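Long-range contacts in integron gene cassette protein HFX_CASS2 (Uncultured bacterium, PDB 3FXH), which is of unknown function, an all-helical protein encoded by an integron gene cassette from the mobile metagenome that pairs with a second copy of itself: residues V31-I35 with I121-L125; I38-V42 with N115-I121. All blocks are in the same frame, centred on the assembly; numbering follows the deposited sequence.

Contact 1. Residues V31-I35 with I121-L125; sequences VHEII and INICL
Ile35 lays the outer part of its side chain across Cys124, and these two residues have the largest shares of the buried surface. With CG1 anti to the carbonyl carbon (chi1 -64°) and the chain extended beyond it, CG1 comes 3.5 Å from Cys124 CB, and CD1 runs on past the same carbon to meet Leu125 CD2 at 4.0 Å, the two side chains crossing at about a right angle. The other branch, Ile35 CG2, faces Ile121 CG2 more loosely, 4.3 Å away. Cys124 suits its place because it is short: its CB points at the opposite helix, and SG turns toward Ile34, whose CG2 lies 3.7 Å from the sulfur. One turn before Ile35, Val31 holds CG1 anti to its own nitrogen (chi1 170°), which sets this methyl 3.7 Å from Cys124 CB and near the carbonyl oxygen of Cys124, 3.6 Å from CG1. An alanine in place of Ile35 would keep only CB, and would probably open a gap beside Cys124 and leave Leu125 CD2 without its apolar neighbour in 31-35. No hydrogen bond joins the segments; Phe98 and Ile94 of helix 88-102 cover Cys124 and Ile34 respectively, while Leu125 of the second subunit reaches Ile35. Such apolar packing of two nearly antiparallel helices, axes 9.7 Å apart, is characteristic of the core of an all-helical fold.

Contact 2. Residues I38-V42 with N115-I121; sequences ICRLV and NALLLAI
An antiparallel helix pair brings the C-terminal part of helix 24-43 against the first turns of helix 116-131, whose start is N-capped by Asn115. Ile38 is central to it. Its CG2 methyl rests on Leu117, 3.8 Å from CB and close to Leu117 O, while its other branch, anti to the carbonyl carbon (chi1 -68°) and extended, carries CD1 to Ala120 CB at 3.8 Å. The small alanine suits this place, for its single methyl takes the end of the longer chain. Ile121 adds CD1, which lies 3.9 Å from Ile38 CG2 and also touches Cys39 SG at 4.0 Å. A turn further along, Val42 uses one methyl, CG2, against three residues: Leu117 CB, Leu118 CD2 at 4.1 Å, and Asn115 ND2. Leu117 CD1 reaches back to Leu41 CB, so this leucine touches Ile38, Leu41 and Val42. In the cap, Asn115 OD1 accepts from Leu117 N at 3.0 Å, with the donor 38° out of the carbonyl plane. The same oxygen takes a bond from Met48 N, and ND2 gives one to His46 O, fixing the rotation of the amide and tying the helix start to the loop after helix 24-43. Around the pair, Phe62 and Leu66 of helix 62-69 cover Ile38, Phe53 of helix 50-58 packs on Ala120, and Val42 meets Val42 of the second subunit.

Contacts 1 and 2 are successive parts of one interface between helices 24-43 and 116-131, and Ile121 belongs to both. Contact 1 is buried throughout, its centre about 6 Å from the centre of the chain, against about 9 Å for that of contact 2, which is buried except at the partly exposed Val42 and Asn115. Both meet across their segments through apolar side chains; contact 2 also includes a helix cap, made within 115-121 where helix 116-131 begins. Helix 88-102 lies beside contact 1, helices 50-58 and 62-69 beside contact 2. Both touch the second subunit, so the same two helices take part in both the fold and the contact with that subunit.

Contact 1. Residues V31-I35 with I121-L125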
ATOM      1  N   VAL A  31      -1.763  -9.002   5.615  1.00 21.29           N
ATOM      2  CA  VAL A  31      -2.209  -7.953   4.690  1.00 20.80           C
ATOM      3  C   VAL A  31      -1.044  -7.046   4.312  1.00 23.72           C
ATOM      4  O   VAL A  31      -0.927  -6.623   3.165  1.00 25.06           O
ATOM      5  CB  VAL A  31      -3.411  -7.118   5.262  1.00 24.44           C
ATOM      6  CG1 VAL A  31      -3.681  -5.894   4.388  1.00 24.68           C
ATOM      7  CG2 VAL A  31      -4.663  -7.973   5.348  1.00 25.87           C
ATOM      8  N   HIS A  32      -0.163  -6.759   5.263  1.00 26.34           N
ATOM      9  CA  HIS A  32       1.055  -6.009   4.942  1.00 26.42           C
ATOM     10  C   HIS A  32       1.878  -6.804   3.929  1.00 25.77           C
ATOM     11  O   HIS A  32       2.468  -6.240   3.009  1.00 22.71           O
ATOM     12  CB  HIS A  32       1.889  -5.721   6.207  1.00 24.63           C
ATOM     13  CG  HIS A  32       1.386  -4.562   7.015  1.00 27.10           C
ATOM     14  ND1 HIS A  32       2.225  -3.625   7.576  1.00 32.73           N
ATOM     15  CD2 HIS A  32       0.128  -4.192   7.355  1.00 31.44           C
ATOM     16  CE1 HIS A  32       1.507  -2.735   8.239  1.00 35.61           C
ATOM     17  NE2 HIS A  32       0.232  -3.053   8.118  1.00 26.71           N
ATOM     18  N   GLU A  33       1.893  -8.119   4.093  1.00 26.39           N
ATOM     19  CA  GLU A  33       2.580  -8.997   3.159  1.00 26.90           C
ATOM     20  C   GLU A  33       1.969  -8.966   1.757  1.00 25.41           C
ATOM     21  O   GLU A  33       2.684  -8.986   0.751  1.00 23.69           O
ATOM     22  CB  GLU A  33       2.593 -10.433   3.690  1.00 24.49           C
ATOM     23  CG  GLU A  33       2.886 -11.456   2.630  1.00 27.60           C
ATOM     24  CD  GLU A  33       3.315 -12.780   3.222  1.00 27.43           C
ATOM     25  OE1 GLU A  33       2.509 -13.728   3.228  1.00 32.17           O
ATOM     26  OE2 GLU A  33       4.466 -12.863   3.691  1.00 32.99           O
ATOM     27  N   ILE A  34       0.645  -8.953   1.680  1.00 23.68           N
ATOM     28  CA  ILE A  34       0.014  -8.844   0.375  1.00 22.25           C
ATOM     29  C   ILE A  34       0.443  -7.562  -0.319  1.00 20.50           C
ATOM     30  O   ILE A  34       0.810  -7.576  -1.488  1.00 22.42           O
ATOM     31  CB  ILE A  34      -1.514  -8.870   0.469  1.00 26.88           C
ATOM     32  CG1 ILE A  34      -1.987 -10.260   0.903  1.00 29.27           C
ATOM     33  CG2 ILE A  34      -2.132  -8.504  -0.880  1.00 27.05           C
ATOM     34  CD1 ILE A  34      -3.438 -10.282   1.409  1.00 25.05           C
ATOM     35  N   ILE A  35       0.364  -6.446   0.394  1.00 20.65           N
ATOM     36  CA  ILE A  35       0.753  -5.167  -0.196  1.00 19.25           C
ATOM     37  C   ILE A  35       2.190  -5.226  -0.709  1.00 19.65           C
ATOM     38  O   ILE A  35       2.465  -4.850  -1.848  1.00 19.29           O
ATOM     39  CB  ILE A  35       0.547  -3.981   0.778  1.00 22.92           C
ATOM     40  CG1 ILE A  35      -0.947  -3.829   1.099  1.00 20.18           C
ATOM     41  CG2 ILE A  35       1.141  -2.687   0.171  1.00 18.33           C
ATOM     42  CD1 ILE A  35      -1.279  -2.693   2.088  1.00 20.74           C
ATOM     43  N   ILE A 121      -4.354  -2.965  -3.640  1.00 18.32           N
ATOM     44  CA  ILE A 121      -3.621  -2.319  -2.547  1.00 18.32           C
ATOM     45  C   ILE A 121      -4.533  -1.385  -1.746  1.00 21.86           C
ATOM     46  O   ILE A 121      -4.504  -1.371  -0.506  1.00 18.05           O
ATOM     47  CB  ILE A 121      -2.410  -1.577  -3.081  1.00 17.97           C
ATOM     48  CG1 ILE A 121      -1.343  -2.596  -3.550  1.00 18.54           C
ATOM     49  CG2 ILE A 121      -1.853  -0.602  -2.054  1.00 18.27           C
ATOM     50  CD1 ILE A 121      -0.167  -1.963  -4.247  1.00 20.77           C
ATOM     51  N   ASN A 122      -5.360  -0.615  -2.446  1.00 21.65           N
ATOM     52  CA  ASN A 122      -6.330   0.239  -1.756  1.00 22.01           C
ATOM     53  C   ASN A 122      -7.310  -0.575  -0.901  1.00 27.83           C
ATOM     54  O   ASN A 122      -7.617  -0.193   0.226  1.00 26.11           O
ATOM     55  CB  ASN A 122      -7.071   1.130  -2.757  1.00 20.73           C
ATOM     56  CG  ASN A 122      -6.235   2.322  -3.191  1.00 23.91           C
ATOM     57  OD1 ASN A 122      -6.092   3.279  -2.446  1.00 24.55           O
ATOM     58  ND2 ASN A 122      -5.671   2.261  -4.399  1.00 22.75           N
ATOM     59  N   ILE A 123      -7.788  -1.695  -1.439  1.00 20.05           N
ATOM     60  CA  ILE A 123      -8.690  -2.566  -0.699  1.00 18.69           C
ATOM     61  C   ILE A 123      -7.966  -3.144   0.527  1.00 20.01           C
ATOM     62  O   ILE A 123      -8.550  -3.222   1.618  1.00 24.83           O
ATOM     63  CB  ILE A 123      -9.313  -3.645  -1.604  1.00 22.81           C
ATOM     64  CG1 ILE A 123     -10.359  -2.992  -2.524  1.00 24.58           C
ATOM     65  CG2 ILE A 123     -10.004  -4.735  -0.759  1.00 19.97           C
ATOM     66  CD1 ILE A 123     -10.934  -3.902  -3.596  1.00 27.23           C
ATOM     67  N   CYS A 124      -6.683  -3.480   0.372  1.00 20.29           N
ATOM     68  CA  CYS A 124      -5.906  -3.916   1.538  1.00 21.66           C
ATOM     69  C   CYS A 124      -5.997  -2.918   2.692  1.00 21.70           C
ATOM     70  O   CYS A 124      -6.094  -3.316   3.842  1.00 20.84           O
ATOM     71  CB  CYS A 124      -4.445  -4.164   1.186  1.00 20.44           C
ATOM     72  SG  CYS A 124      -4.194  -5.722   0.290  1.00 21.03           S
ATOM     73  N   LEU A 125      -5.938  -1.618   2.396  1.00 22.97           N
ATOM     74  CA  LEU A 125      -6.024  -0.615   3.460  1.00 28.24           C
ATOM     75  C   LEU A 125      -7.400  -0.610   4.097  1.00 29.32           C
ATOM     76  O   LEU A 125      -7.539  -0.408   5.298  1.00 29.56           O
ATOM     77  CB  LEU A 125      -5.669   0.793   2.943  1.00 26.29           C
ATOM     78  CG  LEU A 125      -4.374   0.914   2.135  1.00 26.35           C
ATOM     79  CD1 LEU A 125      -4.277   2.287   1.473  1.00 31.44           C
ATOM     80  CD2 LEU A 125      -3.166   0.670   3.002  1.00 29.14           C
TER

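Contact 2. Residues I38-V42 with N115-I121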
ATOM      1  N   ILE A  38       2.408  -7.485  -3.911  1.00 23.47           N
ATOM      2  CA  ILE A  38       1.779  -6.855  -5.057  1.00 22.80           C
ATOM      3  C   ILE A  38       2.688  -5.746  -5.550  1.00 25.80           C
ATOM      4  O   ILE A  38       2.883  -5.601  -6.761  1.00 26.08           O
ATOM      5  CB  ILE A  38       0.372  -6.315  -4.736  1.00 23.03           C
ATOM      6  CG1 ILE A  38      -0.592  -7.473  -4.482  1.00 20.51           C
ATOM      7  CG2 ILE A  38      -0.160  -5.482  -5.902  1.00 21.71           C
ATOM      8  CD1 ILE A  38      -2.026  -6.984  -4.130  1.00 25.00           C
ATOM      9  N   CYS A  39       3.276  -4.977  -4.628  1.00 23.16           N
ATOM     10  CA  CYS A  39       4.249  -3.972  -5.065  1.00 20.94           C
ATOM     11  C   CYS A  39       5.356  -4.618  -5.892  1.00 21.97           C
ATOM     12  O   CYS A  39       5.733  -4.091  -6.933  1.00 23.17           O
ATOM     13  CB  CYS A  39       4.839  -3.198  -3.887  1.00 17.59           C
ATOM     14  SG  CYS A  39       3.685  -1.998  -3.177  1.00 22.32           S
ATOM     15  N   ARG A  40       5.882  -5.751  -5.439  1.00 22.28           N
ATOM     16  CA  ARG A  40       6.894  -6.468  -6.250  1.00 24.22           C
ATOM     17  C   ARG A  40       6.369  -6.834  -7.638  1.00 36.63           C
ATOM     18  O   ARG A  40       7.083  -6.684  -8.626  1.00 31.37           O
ATOM     19  CB  ARG A  40       7.379  -7.747  -5.569  1.00 27.39           C
ATOM     20  CG  ARG A  40       8.079  -7.554  -4.244  1.00 29.18           C
ATOM     21  CD  ARG A  40       8.532  -8.908  -3.723  1.00 38.14           C
ATOM     22  NE  ARG A  40       9.591  -9.467  -4.574  1.00 36.65           N
ATOM     23  CZ  ARG A  40       9.798 -10.765  -4.766  1.00 39.10           C
ATOM     24  NH1 ARG A  40       9.018 -11.653  -4.168  1.00 39.03           N
ATOM     25  NH2 ARG A  40      10.785 -11.180  -5.565  1.00 33.87           N
ATOM     26  N   LEU A  41       5.139  -7.344  -7.720  1.00 27.34           N
ATOM     27  CA  LEU A  41       4.576  -7.682  -9.030  1.00 27.61           C
ATOM     28  C   LEU A  41       4.547  -6.444  -9.903  1.00 30.33           C
ATOM     29  O   LEU A  41       4.917  -6.489 -11.069  1.00 31.14           O
ATOM     30  CB  LEU A  41       3.155  -8.248  -8.904  1.00 25.95           C
ATOM     31  CG  LEU A  41       3.068  -9.576  -8.170  1.00 24.41           C
ATOM     32  CD1 LEU A  41       1.618  -9.968  -7.906  1.00 28.12           C
ATOM     33  CD2 LEU A  41       3.775 -10.636  -9.019  1.00 28.75           C
ATOM     34  N   VAL A  42       4.108  -5.327  -9.330  1.00 25.25           N
ATOM     35  CA  VAL A  42       4.029  -4.080 -10.088  1.00 30.16           C
ATOM     36  C   VAL A  42       5.418  -3.618 -10.524  1.00 32.75           C
ATOM     37  O   VAL A  42       5.597  -3.155 -11.659  1.00 31.54           O
ATOM     38  CB  VAL A  42       3.293  -2.990  -9.276  1.00 23.92           C
ATOM     39  CG1 VAL A  42       3.391  -1.636  -9.953  1.00 25.99           C
ATOM     40  CG2 VAL A  42       1.814  -3.414  -9.055  1.00 26.48           C
ATOM     41  N   ASN A 115      -4.383  -0.589 -13.849  1.00 29.63           N
ATOM     42  CA  ASN A 115      -3.833  -1.748 -13.184  1.00 23.56           C
ATOM     43  C   ASN A 115      -4.600  -2.065 -11.894  1.00 28.76           C
ATOM     44  O   ASN A 115      -4.422  -1.389 -10.874  1.00 24.30           O
ATOM     45  CB  ASN A 115      -2.348  -1.520 -12.891  1.00 31.52           C
ATOM     46  CG  ASN A 115      -1.655  -2.780 -12.434  1.00 33.97           C
ATOM     47  OD1 ASN A 115      -2.313  -3.754 -12.072  1.00 29.96           O
ATOM     48  ND2 ASN A 115      -0.325  -2.775 -12.452  1.00 30.90           N
ATOM     49  N   ALA A 116      -5.455  -3.089 -11.955  1.00 23.86           N
ATOM     50  CA  ALA A 116      -6.273  -3.479 -10.807  1.00 22.63           C
ATOM     51  C   ALA A 116      -5.462  -4.032  -9.629  1.00 22.42           C
ATOM     52  O   ALA A 116      -5.981  -4.121  -8.513  1.00 24.83           O
ATOM     53  CB  ALA A 116      -7.361  -4.470 -11.221  1.00 27.78           C
ATOM     54  N   LEU A 117      -4.204  -4.411  -9.848  1.00 26.89           N
ATOM     55  CA  LEU A 117      -3.349  -4.756  -8.703  1.00 22.78           C
ATOM     56  C   LEU A 117      -3.270  -3.576  -7.716  1.00 25.08           C
ATOM     57  O   LEU A 117      -3.156  -3.734  -6.482  1.00 24.18           O
ATOM     58  CB  LEU A 117      -1.953  -5.149  -9.186  1.00 22.99           C
ATOM     59  CG  LEU A 117      -1.867  -6.441 -10.000  1.00 29.93           C
ATOM     60  CD1 LEU A 117      -0.394  -6.746 -10.333  1.00 27.63           C
ATOM     61  CD2 LEU A 117      -2.509  -7.603  -9.232  1.00 24.82           C
ATOM     62  N   LEU A 118      -3.353  -2.376  -8.260  1.00 20.22           N
ATOM     63  CA  LEU A 118      -3.269  -1.185  -7.418  1.00 18.46           C
ATOM     64  C   LEU A 118      -4.596  -0.940  -6.716  1.00 17.27           C
ATOM     65  O   LEU A 118      -4.637  -0.337  -5.644  1.00 22.25           O
ATOM     66  CB  LEU A 118      -2.841   0.047  -8.245  1.00 21.65           C
ATOM     67  CG  LEU A 118      -1.520  -0.158  -8.997  1.00 24.92           C
ATOM     68  CD1 LEU A 118      -1.302   0.900 -10.084  1.00 25.93           C
ATOM     69  CD2 LEU A 118      -0.356  -0.167  -7.979  1.00 26.05           C
ATOM     70  N   LEU A 119      -5.697  -1.377  -7.325  1.00 19.64           N
ATOM     71  CA  LEU A 119      -6.975  -1.324  -6.621  1.00 21.68           C
ATOM     72  C   LEU A 119      -6.916  -2.279  -5.434  1.00 22.44           C
ATOM     73  O   LEU A 119      -7.432  -1.993  -4.350  1.00 20.09           O
ATOM     74  CB  LEU A 119      -8.120  -1.712  -7.559  1.00 23.44           C
ATOM     75  CG  LEU A 119      -9.532  -1.938  -7.002  1.00 24.49           C
ATOM     76  CD1 LEU A 119     -10.048  -0.741  -6.224  1.00 31.09           C
ATOM     77  CD2 LEU A 119     -10.494  -2.281  -8.133  1.00 24.62           C
ATOM     78  N   ALA A 120      -6.271  -3.418  -5.641  1.00 19.75           N
ATOM     79  CA  ALA A 120      -6.109  -4.390  -4.556  1.00 20.05           C
ATOM     80  C   ALA A 120      -5.354  -3.790  -3.373  1.00 16.87           C
ATOM     81  O   ALA A 120      -5.672  -4.087  -2.210  1.00 23.46           O
ATOM     82  CB  ALA A 120      -5.408  -5.638  -5.062  1.00 20.36           C
ATOM     83  N   ILE A 121      -4.354  -2.965  -3.640  1.00 18.32           N
ATOM     84  CA  ILE A 121      -3.621  -2.319  -2.547  1.00 18.32           C
ATOM     85  C   ILE A 121      -4.533  -1.385  -1.746  1.00 21.86           C
ATOM     86  O   ILE A 121      -4.504  -1.371  -0.506  1.00 18.05           O
ATOM     87  CB  ILE A 121      -2.410  -1.577  -3.081  1.00 17.97           C
ATOM     88  CG1 ILE A 121      -1.343  -2.596  -3.550  1.00 18.54           C
ATOM     89  CG2 ILE A 121      -1.853  -0.602  -2.054  1.00 18.27           C
ATOM     90  CD1 ILE A 121      -0.167  -1.963  -4.247  1.00 20.77           C
TER